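Local structure of probable glutathione reductase (Sinorhizobium meliloti, 4DNA) at the interface of chains A and B. The protein probably catalyses the NADPH-dependent reduction of glutathione disulfide to two molecules of glutathione, as an FAD-containing homodimer of the pyridine nucleotide-disulfide oxidoreductase family. Sequence-based numbering; all coordinates share one arbitrary frame. Chains: chain A/B, Probable glutathione reductase.

Contact 1: the interface of chains A and B. Residues chain A 67, 72; chain B 57, 60-61, 64, 79, 192.
The indole of A:Trp72 is clasped between two parts of chain B. One face receives CB of B:Phe79, which points at the six-membered ring 3.8 Å from its centroid. Against the opposite face come CB of B:Phe60 and the ring edge of B:Phe64, whose CE2 stands 3.6 Å from A:Trp72 CE3. The planes of the B:Phe64 ring and the indole lie 78° apart, an edge-to-face pair. B:Phe60 turns one face to the other chain as well: CA of A:Ala67 sits over its centre, and the small side chain allows the 3-10 helix 67-70 to come so near. B:Phe60, B:Ala61 and B:Phe64 all belong to helix 48-68, which starts at B:Cys48 of the redox-active disulfide, so this homodimer contact rests on a helix leading from the active site. CG of A:Trp72 lies anti to its carbonyl carbon (chi1 -75°), which sends the indole between strand and helix. A phenylalanine in its place would probably leave the B:Ala57 carbonyl without its donor and open a gap beside B:Ala61. Tryptophan suits the site by joining a broad apolar face to one N-H: NE1 reaches B:Ala57 O at 3.1 Å, the oxygen lying near the indole plane.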
ATOM      1  N   ALA A  67      -3.078 -17.828  -9.050  1.00 77.96           N
ATOM      2  CA  ALA A  67      -3.460 -18.753  -7.975  1.00 76.19           C
ATOM      3  C   ALA A  67      -2.897 -20.151  -8.187  1.00 79.50           C
ATOM      4  O   ALA A  67      -2.783 -20.920  -7.237  1.00 78.62           O
ATOM      5  CB  ALA A  67      -4.972 -18.813  -7.823  1.00 74.40           C
ATOM      6  N   TRP A  72      -3.812 -23.929  -6.020  1.00 84.15           N
ATOM      7  CA  TRP A  72      -5.176 -23.817  -6.520  1.00 84.08           C
ATOM      8  C   TRP A  72      -5.252 -24.268  -7.950  1.00 84.72           C
ATOM      9  O   TRP A  72      -4.316 -24.081  -8.725  1.00 83.62           O
ATOM     10  CB  TRP A  72      -5.666 -22.384  -6.441  1.00 80.00           C
ATOM     11  CG  TRP A  72      -6.037 -21.903  -5.059  1.00 78.92           C
ATOM     12  CD1 TRP A  72      -5.220 -21.243  -4.144  1.00 78.15           C
ATOM     13  CD2 TRP A  72      -7.353 -21.991  -4.396  1.00 79.06           C
ATOM     14  NE1 TRP A  72      -5.911 -20.940  -3.002  1.00 78.16           N
ATOM     15  CE2 TRP A  72      -7.193 -21.364  -3.084  1.00 79.21           C
ATOM     16  CE3 TRP A  72      -8.593 -22.508  -4.744  1.00 79.76           C
ATOM     17  CZ2 TRP A  72      -8.247 -21.274  -2.177  1.00 79.42           C
ATOM     18  CZ3 TRP A  72      -9.641 -22.411  -3.820  1.00 80.38           C
ATOM     19  CH2 TRP A  72      -9.469 -21.815  -2.568  1.00 79.81           C
TER
ATOM     20  N   ALA B  57      -1.846 -17.598  -0.299  1.00 72.54           N
ATOM     21  CA  ALA B  57      -2.626 -18.755  -0.686  1.00 72.78           C
ATOM     22  C   ALA B  57      -4.046 -18.646  -0.144  1.00 74.15           C
ATOM     23  O   ALA B  57      -5.005 -18.879  -0.883  1.00 74.34           O
ATOM     24  CB  ALA B  57      -1.962 -20.027  -0.229  1.00 74.19           C
ATOM     25  N   PHE B  60      -6.713 -16.102  -2.045  1.00 72.64           N
ATOM     26  CA  PHE B  60      -7.305 -16.327  -3.371  1.00 72.24           C
ATOM     27  C   PHE B  60      -8.784 -16.682  -3.330  1.00 73.46           C
ATOM     28  O   PHE B  60      -9.504 -16.445  -4.301  1.00 71.94           O
ATOM     29  CB  PHE B  60      -6.532 -17.372  -4.160  1.00 71.27           C
ATOM     30  CG  PHE B  60      -5.189 -16.901  -4.618  1.00 70.54           C
ATOM     31  CD1 PHE B  60      -5.077 -15.906  -5.582  1.00 69.87           C
ATOM     32  CD2 PHE B  60      -4.031 -17.454  -4.091  1.00 71.34           C
ATOM     33  CE1 PHE B  60      -3.836 -15.472  -6.012  1.00 69.00           C
ATOM     34  CE2 PHE B  60      -2.780 -17.025  -4.521  1.00 70.97           C
ATOM     35  CZ  PHE B  60      -2.687 -16.036  -5.487  1.00 69.85           C
ATOM     36  N   ALA B  61      -9.230 -17.226  -2.194  1.00 74.70           N
ATOM     37  CA  ALA B  61     -10.630 -17.596  -1.994  1.00 74.74           C
ATOM     38  C   ALA B  61     -11.514 -16.355  -1.968  1.00 73.76           C
ATOM     39  O   ALA B  61     -12.645 -16.382  -2.448  1.00 75.10           O
ATOM     40  CB  ALA B  61     -10.794 -18.395  -0.709  1.00 75.37           C
ATOM     41  N   PHE B  64     -11.820 -14.859  -5.441  1.00 71.24           N
ATOM     42  CA  PHE B  64     -12.775 -15.565  -6.274  1.00 71.30           C
ATOM     43  C   PHE B  64     -14.191 -15.058  -6.050  1.00 71.78           C
ATOM     44  O   PHE B  64     -14.974 -14.972  -6.997  1.00 71.69           O
ATOM     45  CB  PHE B  64     -12.707 -17.081  -6.041  1.00 72.20           C
ATOM     46  CG  PHE B  64     -11.384 -17.701  -6.404  1.00 72.79           C
ATOM     47  CD1 PHE B  64     -10.647 -17.237  -7.499  1.00 71.46           C
ATOM     48  CD2 PHE B  64     -10.882 -18.766  -5.662  1.00 73.22           C
ATOM     49  CE1 PHE B  64      -9.434 -17.809  -7.831  1.00 70.75           C
ATOM     50  CE2 PHE B  64      -9.666 -19.344  -5.996  1.00 73.50           C
ATOM     51  CZ  PHE B  64      -8.942 -18.862  -7.080  1.00 73.04           C
ATOM     52  N   PHE B  79      -8.491 -26.439  -3.871  1.00 87.04           N
ATOM     53  CA  PHE B  79      -7.222 -26.160  -3.223  1.00 87.06           C
ATOM     54  C   PHE B  79      -6.519 -27.463  -2.826  1.00 87.47           C
ATOM     55  O   PHE B  79      -7.105 -28.324  -2.167  1.00 88.89           O
ATOM     56  CB  PHE B  79      -7.411 -25.227  -2.018  1.00 84.28           C
ATOM     57  CG  PHE B  79      -6.164 -25.040  -1.189  1.00 84.11           C
ATOM     58  CD1 PHE B  79      -5.068 -24.341  -1.693  1.00 82.66           C
ATOM     59  CD2 PHE B  79      -6.085 -25.563   0.098  1.00 84.66           C
ATOM     60  CE1 PHE B  79      -3.920 -24.176  -0.929  1.00 82.51           C
ATOM     61  CE2 PHE B  79      -4.942 -25.396   0.865  1.00 84.17           C
ATOM     62  CZ  PHE B  79      -3.857 -24.704   0.353  1.00 83.30           C
ATOM     63  N   LEU B 192      -8.730 -20.829   3.937  1.00 78.77           N
ATOM     64  CA  LEU B 192      -8.652 -22.092   3.208  1.00 80.20           C
ATOM     65  C   LEU B 192      -9.769 -23.097   3.574  1.00 81.77           C
ATOM     66  O   LEU B 192      -9.641 -24.299   3.334  1.00 82.21           O
ATOM     67  CB  LEU B 192      -7.247 -22.696   3.355  1.00 79.52           C
ATOM     68  CG  LEU B 192      -6.108 -21.793   2.847  1.00 77.54           C
ATOM     69  CD1 LEU B 192      -4.755 -22.239   3.362  1.00 75.60           C
ATOM     70  CD2 LEU B 192      -6.086 -21.726   1.329  1.00 77.45           C
TER

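Contact 2: the interface of chains A and B. Residues chain A 435-438, 441, 444, 447; chain B 417, 421.
B:Gln417 reaches out of helix 412-424 and lays its carboxamide along the loop of chain A that leads to the catalytic histidine, sliding past A:Val438 in the opposite direction. Its CG is anti to the backbone N (chi1 179°) and the chain bends at the next bond (chi2 70°), which turns the amide toward the loop. There it reads the backbone with both ends. The carbonyl OE1 accepts from A:Val438 N at 2.7 Å, while NE2 donates to the backbone O of A:Met436 (selenomethionine in the crystal) at 3.2 Å. That acceptor lies close to the amide plane, and the paired bonds fix the amide's rotation. Glutamine suits the place because it offers a donor and an acceptor side by side. A leucine here would probably leave the A:Val438 N-H and the A:Met436 carbonyl without their mates across the interface.

The methyl groups of A:Val447 meet the amide from the opposite direction, and CG2 of A:Val438 packs on B:Gln417 CA at 3.7 Å. One helical turn on, B:Ile421 crosses A:Thr435 at about a right angle, CG1 against the threonine CG2 at 3.7 Å. Behind the loop, A:Thr441 OG1 donates to A:Val438 O at 2.7 Å, and A:Glu444 OE2 accepts from A:Thr441 N, a second shell bracing the gripped segment. Chain B thus helps to hold the loop before A:His439, the presumed proton acceptor, and by symmetry chain A does likewise for chain B, tying dimerisation to the active site.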
ATOM      1  N   THR A 435      14.736   4.747   9.604  1.00 67.59           N
ATOM      2  CA  THR A 435      13.416   4.129   9.732  1.00 67.75           C
ATOM      3  C   THR A 435      13.552   2.620   9.620  1.00 69.81           C
ATOM      4  O   THR A 435      13.958   2.104   8.573  1.00 71.14           O
ATOM      5  CB  THR A 435      12.443   4.620   8.644  1.00 66.59           C
ATOM      6  OG1 THR A 435      12.365   6.048   8.672  1.00 66.23           O
ATOM      7  CG2 THR A 435      11.072   4.051   8.863  1.00 66.30           C
HETATM    8  N   MSE A 436      13.218   1.919  10.699  1.00 70.67           N
HETATM    9  CA  MSE A 436      13.360   0.476  10.761  1.00 74.90           C
HETATM   10  C   MSE A 436      12.509  -0.129   9.703  1.00 71.90           C
HETATM   11  O   MSE A 436      11.427   0.371   9.402  1.00 71.16           O
HETATM   12  CB  MSE A 436      12.851   0.023  12.114  1.00 75.22           C
HETATM   13  CG  MSE A 436      13.039  -1.472  12.332  1.00 75.81           C
HETATM   14 SE   MSE A 436      14.962  -1.927  12.433  1.00 86.36          SE
HETATM   15  CE  MSE A 436      15.554  -0.553  13.724  1.00 80.79           C
ATOM     16  N   ALA A 437      12.993  -1.220   9.126  1.00 72.80           N
ATOM     17  CA  ALA A 437      12.280  -1.914   8.067  1.00 71.27           C
ATOM     18  C   ALA A 437      11.071  -2.675   8.593  1.00 71.28           C
ATOM     19  O   ALA A 437      11.081  -3.175   9.724  1.00 72.96           O
ATOM     20  CB  ALA A 437      13.221  -2.861   7.342  1.00 70.11           C
ATOM     21  N   VAL A 438      10.029  -2.753   7.769  1.00 68.95           N
ATOM     22  CA  VAL A 438       8.923  -3.674   8.023  1.00 71.14           C
ATOM     23  C   VAL A 438       8.994  -4.844   7.033  1.00 70.36           C
ATOM     24  O   VAL A 438       9.048  -4.654   5.824  1.00 68.86           O
ATOM     25  CB  VAL A 438       7.540  -2.985   7.965  1.00 68.98           C
ATOM     26  CG1 VAL A 438       6.460  -3.936   8.449  1.00 69.77           C
ATOM     27  CG2 VAL A 438       7.529  -1.710   8.786  1.00 67.56           C
ATOM     28  N   THR A 441       7.696  -6.661   3.316  1.00 67.62           N
ATOM     29  CA  THR A 441       6.961  -5.738   2.451  1.00 66.96           C
ATOM     30  C   THR A 441       7.770  -5.404   1.191  1.00 65.79           C
ATOM     31  O   THR A 441       8.924  -5.809   1.046  1.00 65.62           O
ATOM     32  CB  THR A 441       6.637  -4.401   3.151  1.00 67.56           C
ATOM     33  OG1 THR A 441       7.853  -3.780   3.589  1.00 66.61           O
ATOM     34  CG2 THR A 441       5.656  -4.579   4.344  1.00 68.70           C
ATOM     35  N   GLU A 444       9.985  -1.820   2.209  1.00 63.51           N
ATOM     36  CA  GLU A 444      11.257  -1.819   2.939  1.00 64.49           C
ATOM     37  C   GLU A 444      12.488  -1.592   2.049  1.00 64.70           C
ATOM     38  O   GLU A 444      13.576  -1.259   2.546  1.00 65.67           O
ATOM     39  CB  GLU A 444      11.438  -3.084   3.750  1.00 65.86           C
ATOM     40  CG  GLU A 444      11.302  -4.353   2.950  1.00 65.65           C
ATOM     41  CD  GLU A 444      11.524  -5.569   3.814  1.00 67.91           C
ATOM     42  OE1 GLU A 444      12.466  -5.534   4.632  1.00 69.40           O
ATOM     43  OE2 GLU A 444      10.755  -6.544   3.693  1.00 69.01           O
ATOM     44  N   VAL A 447      13.868   1.887   2.442  1.00 62.66           N
ATOM     45  CA  VAL A 447      14.562   2.263   3.682  1.00 62.77           C
ATOM     46  C   VAL A 447      15.895   1.558   3.945  1.00 63.36           C
ATOM     47  O   VAL A 447      16.529   1.802   4.971  1.00 64.77           O
ATOM     48  CB  VAL A 447      13.653   2.210   4.938  1.00 62.95           C
ATOM     49  CG1 VAL A 447      12.421   3.067   4.739  1.00 61.16           C
ATOM     50  CG2 VAL A 447      13.279   0.780   5.295  1.00 63.78           C
TER
ATOM     51  N   GLN B 417       5.000   0.786   7.051  1.00 60.31           N
ATOM     52  CA  GLN B 417       6.351   1.134   6.690  1.00 59.02           C
ATOM     53  C   GLN B 417       6.455   2.606   6.447  1.00 58.62           C
ATOM     54  O   GLN B 417       7.295   3.275   7.036  1.00 59.75           O
ATOM     55  CB  GLN B 417       6.773   0.420   5.406  1.00 60.52           C
ATOM     56  CG  GLN B 417       8.185   0.760   4.941  1.00 59.31           C
ATOM     57  CD  GLN B 417       9.224   0.181   5.873  1.00 60.51           C
ATOM     58  OE1 GLN B 417       9.585  -0.984   5.743  1.00 62.02           O
ATOM     59  NE2 GLN B 417       9.698   0.981   6.835  1.00 58.16           N
ATOM     60  N   ILE B 421       8.449   6.271   8.494  1.00 60.93           N
ATOM     61  CA  ILE B 421       9.312   7.416   8.161  1.00 60.98           C
ATOM     62  C   ILE B 421       8.741   8.749   8.675  1.00 61.55           C
ATOM     63  O   ILE B 421       9.463   9.571   9.246  1.00 61.91           O
ATOM     64  CB  ILE B 421       9.555   7.541   6.644  1.00 61.13           C
ATOM     65  CG1 ILE B 421       9.956   6.197   6.031  1.00 59.98           C
ATOM     66  CG2 ILE B 421      10.627   8.589   6.364  1.00 60.12           C
ATOM     67  CD1 ILE B 421       9.763   6.134   4.531  1.00 57.90           C
TER

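Contact 3: the interface of chains A and B. Residues chain A 71-73; chain B 78-80, 83.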
ATOM      1  N   GLY A  71      -1.187 -23.772  -5.345  1.00 83.62           N
ATOM      2  CA  GLY A  71      -1.886 -25.031  -5.064  1.00 85.30           C
ATOM      3  C   GLY A  71      -3.372 -25.009  -5.373  1.00 86.83           C
ATOM      4  O   GLY A  71      -4.103 -25.947  -5.020  1.00 87.21           O
ATOM      5  N   TRP A  72      -3.812 -23.929  -6.020  1.00 84.15           N
ATOM      6  CA  TRP A  72      -5.176 -23.817  -6.520  1.00 84.08           C
ATOM      7  C   TRP A  72      -5.252 -24.268  -7.950  1.00 84.72           C
ATOM      8  O   TRP A  72      -4.316 -24.081  -8.725  1.00 83.62           O
ATOM      9  CB  TRP A  72      -5.666 -22.384  -6.441  1.00 80.00           C
ATOM     10  CG  TRP A  72      -6.037 -21.903  -5.059  1.00 78.92           C
ATOM     11  CD1 TRP A  72      -5.220 -21.243  -4.144  1.00 78.15           C
ATOM     12  CD2 TRP A  72      -7.353 -21.991  -4.396  1.00 79.06           C
ATOM     13  NE1 TRP A  72      -5.911 -20.940  -3.002  1.00 78.16           N
ATOM     14  CE2 TRP A  72      -7.193 -21.364  -3.084  1.00 79.21           C
ATOM     15  CE3 TRP A  72      -8.593 -22.508  -4.744  1.00 79.76           C
ATOM     16  CZ2 TRP A  72      -8.247 -21.274  -2.177  1.00 79.42           C
ATOM     17  CZ3 TRP A  72      -9.641 -22.411  -3.820  1.00 80.38           C
ATOM     18  CH2 TRP A  72      -9.469 -21.815  -2.568  1.00 79.81           C
ATOM     19  N   THR A  73      -6.377 -24.882  -8.298  1.00 86.08           N
ATOM     20  CA  THR A  73      -6.732 -25.170  -9.674  1.00 85.81           C
ATOM     21  C   THR A  73      -8.088 -24.511  -9.834  1.00 85.80           C
ATOM     22  O   THR A  73      -9.074 -24.937  -9.216  1.00 88.59           O
ATOM     23  CB  THR A  73      -6.849 -26.689  -9.928  1.00 88.87           C
ATOM     24  OG1 THR A  73      -5.917 -27.377  -9.094  1.00 90.89           O
ATOM     25  CG2 THR A  73      -6.546 -27.035 -11.379  1.00 87.21           C
TER
ATOM     26  N   ARG B  78     -10.390 -25.728  -6.743  1.00 87.16           N
ATOM     27  CA  ARG B  78      -9.950 -26.702  -5.763  1.00 90.23           C
ATOM     28  C   ARG B  78      -8.643 -26.251  -5.174  1.00 88.20           C
ATOM     29  O   ARG B  78      -7.788 -25.737  -5.891  1.00 87.02           O
ATOM     30  CB  ARG B  78      -9.767 -28.080  -6.387  1.00 90.84           C
ATOM     31  CG  ARG B  78     -11.010 -28.940  -6.345  1.00 95.72           C
ATOM     32  CD  ARG B  78     -10.695 -30.361  -6.762  1.00102.79           C
ATOM     33  NE  ARG B  78     -11.889 -31.042  -7.257  1.00107.87           N
ATOM     34  CZ  ARG B  78     -11.988 -32.360  -7.448  1.00109.85           C
ATOM     35  NH1 ARG B  78     -10.960 -33.158  -7.179  1.00109.09           N
ATOM     36  NH2 ARG B  78     -13.119 -32.885  -7.904  1.00109.18           N
ATOM     37  N   PHE B  79      -8.491 -26.439  -3.871  1.00 87.04           N
ATOM     38  CA  PHE B  79      -7.222 -26.160  -3.223  1.00 87.06           C
ATOM     39  C   PHE B  79      -6.519 -27.463  -2.826  1.00 87.47           C
ATOM     40  O   PHE B  79      -7.105 -28.324  -2.167  1.00 88.89           O
ATOM     41  CB  PHE B  79      -7.411 -25.227  -2.018  1.00 84.28           C
ATOM     42  CG  PHE B  79      -6.164 -25.040  -1.189  1.00 84.11           C
ATOM     43  CD1 PHE B  79      -5.068 -24.341  -1.693  1.00 82.66           C
ATOM     44  CD2 PHE B  79      -6.085 -25.563   0.098  1.00 84.66           C
ATOM     45  CE1 PHE B  79      -3.920 -24.176  -0.929  1.00 82.51           C
ATOM     46  CE2 PHE B  79      -4.942 -25.396   0.865  1.00 84.17           C
ATOM     47  CZ  PHE B  79      -3.857 -24.704   0.353  1.00 83.30           C
ATOM     48  N   ASP B  80      -5.261 -27.594  -3.240  1.00 87.65           N
ATOM     49  CA  ASP B  80      -4.448 -28.744  -2.883  1.00 88.91           C
ATOM     50  C   ASP B  80      -3.335 -28.380  -1.892  1.00 88.07           C
ATOM     51  O   ASP B  80      -2.254 -27.938  -2.286  1.00 86.96           O
ATOM     52  CB  ASP B  80      -3.856 -29.378  -4.134  1.00 89.88           C
ATOM     53  CG  ASP B  80      -3.343 -30.780  -3.886  1.00 93.11           C
ATOM     54  OD1 ASP B  80      -3.098 -31.156  -2.712  1.00 92.92           O
ATOM     55  OD2 ASP B  80      -3.188 -31.522  -4.876  1.00 97.42           O
ATOM     56  N   LYS B  83       0.203 -29.376  -2.825  1.00 88.35           N
ATOM     57  CA  LYS B  83       0.833 -28.582  -3.886  1.00 86.33           C
ATOM     58  C   LYS B  83       1.435 -27.264  -3.380  1.00 85.03           C
ATOM     59  O   LYS B  83       2.392 -26.746  -3.963  1.00 83.87           O
ATOM     60  CB  LYS B  83      -0.154 -28.326  -5.026  1.00 86.81           C
ATOM     61  CG  LYS B  83      -0.300 -29.494  -6.007  1.00 91.58           C
ATOM     62  CD  LYS B  83      -1.591 -29.438  -6.835  1.00 93.31           C
ATOM     63  CE  LYS B  83      -1.587 -28.322  -7.877  1.00 97.98           C
ATOM     64  NZ  LYS B  83      -2.928 -27.695  -8.083  1.00100.08           N
TER
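The carbonyl oxygen of A:Gly71 accepts from the backbone N of B:Asp80 at 2.7 Å, the first link of a short antiparallel beta pairing between the subunits of this pyridine nucleotide-disulfide oxidoreductase. Strand 72-74 of chain A runs against strand 77-79 of chain B. Further along, A:Thr73 and B:Arg78 bond in both directions: A:Thr73 N donates to B:Arg78 O at 2.9 Å, and B:Arg78 N returns a bond of the same length to A:Thr73 O. Because backbone atoms carry these bonds, the pairing itself asks little of the side chains, which are left to close its margins.

At A:Gly71 the absence of a side chain lets B:Lys83 pass near, its CB 3.7 Å from the glycine CA. The glycine's positive phi of 87° is one that residues with a CB seldom adopt. B:Lys83 comes from helix 81-105; its CB rests on the glycine, and the chain runs on before bending at its far end (chi3 71°). That bend carries the terminal amino group back to the strand, where NZ lies 3.2 Å from A:Thr73 OG1, a plausible hydrogen bond with the lysine as donor. The two side chains cross at about a right angle. A:Thr73 is well placed for both tasks, since its backbone joins the strand pairing while its hydroxyl offers an acceptor to the lysine. The B:Arg78 carbonyl O lies off the indole plane and outward of its rim, 3.5 Å from A:Trp72 CE3.

Contact 4: the interface of chains A and B. Residues chain A 431, 434-435; chain B 337, 421, 424.
Helix 412-424 of chain B ends against the turn that follows helix 429-433 of chain A, and B:Arg424, in the last turn of its helix, carries most of the contact. Its CG is anti to the backbone N (chi1 -163°) and the chain then bends at the next bond, bringing the guanidinium to the A:Arg434 backbone. NE donates to A:Arg434 O at 3.1 Å; the oxygen lies near the guanidinium plane, but the N-H comes from above the carbonyl plane, 63° out of it. NH2 adds a weak bond to the same oxygen.

A:Arg434 lays its own guanidinium over that of B:Arg424. The planes are 23° apart, and NH2 of A:Arg434 stands over the centre of the other group, 3.5 Å from B:Arg424 CZ. The two like charges so stacked are probably eased by B:Asp337, whose OD1 makes a salt bridge with B:Arg424 NH2 at 3.3 Å from the edge of the guanidinium. The same carboxylate also lies near A:Arg434 NH1 without touching it. Arginine suits position B:Arg424 because it stacks by its face while donating from its edge; A:Arg434 supplies a matching flat face and its backbone oxygen.

Within chain A, A:Thr435 OG1 donates to A:Asp431 O at 2.7 Å, tying the turn to the helix before it. B:Arg424 CG packs beside that hydroxyl, 3.7 Å from A:Thr435 OG1. The contact thus anchors the start of the segment that runs on to the catalytic histidine.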
ATOM      1  N   ASP A 431      16.411  10.471   7.258  1.00 64.60           N
ATOM      2  CA  ASP A 431      15.147  10.072   7.916  1.00 67.27           C
ATOM      3  C   ASP A 431      14.711   8.691   7.453  1.00 66.52           C
ATOM      4  O   ASP A 431      14.257   7.860   8.263  1.00 65.46           O
ATOM      5  CB  ASP A 431      13.994  11.031   7.596  1.00 65.60           C
ATOM      6  CG  ASP A 431      14.262  12.461   8.033  1.00 68.49           C
ATOM      7  OD1 ASP A 431      14.792  12.650   9.150  1.00 69.24           O
ATOM      8  OD2 ASP A 431      13.924  13.394   7.261  1.00 66.06           O
ATOM      9  N   ARG A 434      17.126   5.808   8.910  1.00 68.07           N
ATOM     10  CA  ARG A 434      16.888   5.618  10.353  1.00 70.04           C
ATOM     11  C   ARG A 434      15.583   4.867  10.631  1.00 69.54           C
ATOM     12  O   ARG A 434      15.348   4.435  11.771  1.00 70.97           O
ATOM     13  CB  ARG A 434      16.823   6.962  11.110  1.00 73.05           C
ATOM     14  CG  ARG A 434      17.807   8.047  10.679  1.00 74.65           C
ATOM     15  CD  ARG A 434      17.919   9.248  11.633  1.00 79.59           C
ATOM     16  NE  ARG A 434      16.741   9.492  12.482  1.00 82.48           N
ATOM     17  CZ  ARG A 434      16.710   9.299  13.807  1.00 79.13           C
ATOM     18  NH1 ARG A 434      17.789   8.862  14.450  1.00 81.02           N
ATOM     19  NH2 ARG A 434      15.595   9.542  14.493  1.00 79.37           N
ATOM     20  N   THR A 435      14.736   4.747   9.604  1.00 67.59           N
ATOM     21  CA  THR A 435      13.416   4.129   9.732  1.00 67.75           C
ATOM     22  C   THR A 435      13.552   2.620   9.620  1.00 69.81           C
ATOM     23  O   THR A 435      13.958   2.104   8.573  1.00 71.14           O
ATOM     24  CB  THR A 435      12.443   4.620   8.644  1.00 66.59           C
ATOM     25  OG1 THR A 435      12.365   6.048   8.672  1.00 66.23           O
ATOM     26  CG2 THR A 435      11.072   4.051   8.863  1.00 66.30           C
TER
ATOM     27  N   ASP B 337      19.259   0.913  17.094  1.00 75.93           N
ATOM     28  CA  ASP B 337      18.142   1.743  17.535  1.00 77.38           C
ATOM     29  C   ASP B 337      16.865   0.898  17.670  1.00 76.76           C
ATOM     30  O   ASP B 337      16.574   0.060  16.823  1.00 76.51           O
ATOM     31  CB  ASP B 337      17.927   2.841  16.492  1.00 77.37           C
ATOM     32  CG  ASP B 337      17.623   4.185  17.112  1.00 82.44           C
ATOM     33  OD1 ASP B 337      16.620   4.301  17.849  1.00 80.14           O
ATOM     34  OD2 ASP B 337      18.384   5.138  16.846  1.00 82.71           O
ATOM     35  N   ILE B 421       8.449   6.271   8.494  1.00 60.93           N
ATOM     36  CA  ILE B 421       9.312   7.416   8.161  1.00 60.98           C
ATOM     37  C   ILE B 421       8.741   8.749   8.675  1.00 61.55           C
ATOM     38  O   ILE B 421       9.463   9.571   9.246  1.00 61.91           O
ATOM     39  CB  ILE B 421       9.555   7.541   6.644  1.00 61.13           C
ATOM     40  CG1 ILE B 421       9.956   6.197   6.031  1.00 59.98           C
ATOM     41  CG2 ILE B 421      10.627   8.589   6.364  1.00 60.12           C
ATOM     42  CD1 ILE B 421       9.763   6.134   4.531  1.00 57.90           C
ATOM     43  N   ARG B 424       8.960   8.839  12.403  1.00 63.80           N
ATOM     44  CA  ARG B 424      10.395   8.873  12.670  1.00 64.65           C
ATOM     45  C   ARG B 424      10.960  10.296  12.663  1.00 65.19           C
ATOM     46  O   ARG B 424      11.687  10.687  13.588  1.00 63.21           O
ATOM     47  CB  ARG B 424      11.151   8.022  11.640  1.00 63.61           C
ATOM     48  CG  ARG B 424      12.570   7.650  12.056  1.00 66.93           C
ATOM     49  CD  ARG B 424      12.616   7.034  13.451  1.00 73.57           C
ATOM     50  NE  ARG B 424      13.877   6.347  13.692  1.00 76.55           N
ATOM     51  CZ  ARG B 424      14.471   6.262  14.877  1.00 81.02           C
ATOM     52  NH1 ARG B 424      13.925   6.831  15.955  1.00 78.23           N
ATOM     53  NH2 ARG B 424      15.623   5.617  14.985  1.00 82.00           N
TER

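The four contacts form two groups. Contacts 1 and 3, with centres about 7 Å apart, share A:Trp72 and B:Phe79; contacts 2 and 4, about 8 Å apart, share A:Thr435 and B:Ile421 and draw on the same helix 412-424. Contacts 1 and 2 lie about 29 Å from each other, and contacts 3 and 4 about 41 Å, so the subunits are fastened at widely spaced places. Contact 2 is centred about 7 Å from A:His439, and contact 4 about 14 Å. Two-fold symmetry repeats every contact with the chains exchanged, which helps make the homodimer a firm frame for both active sites.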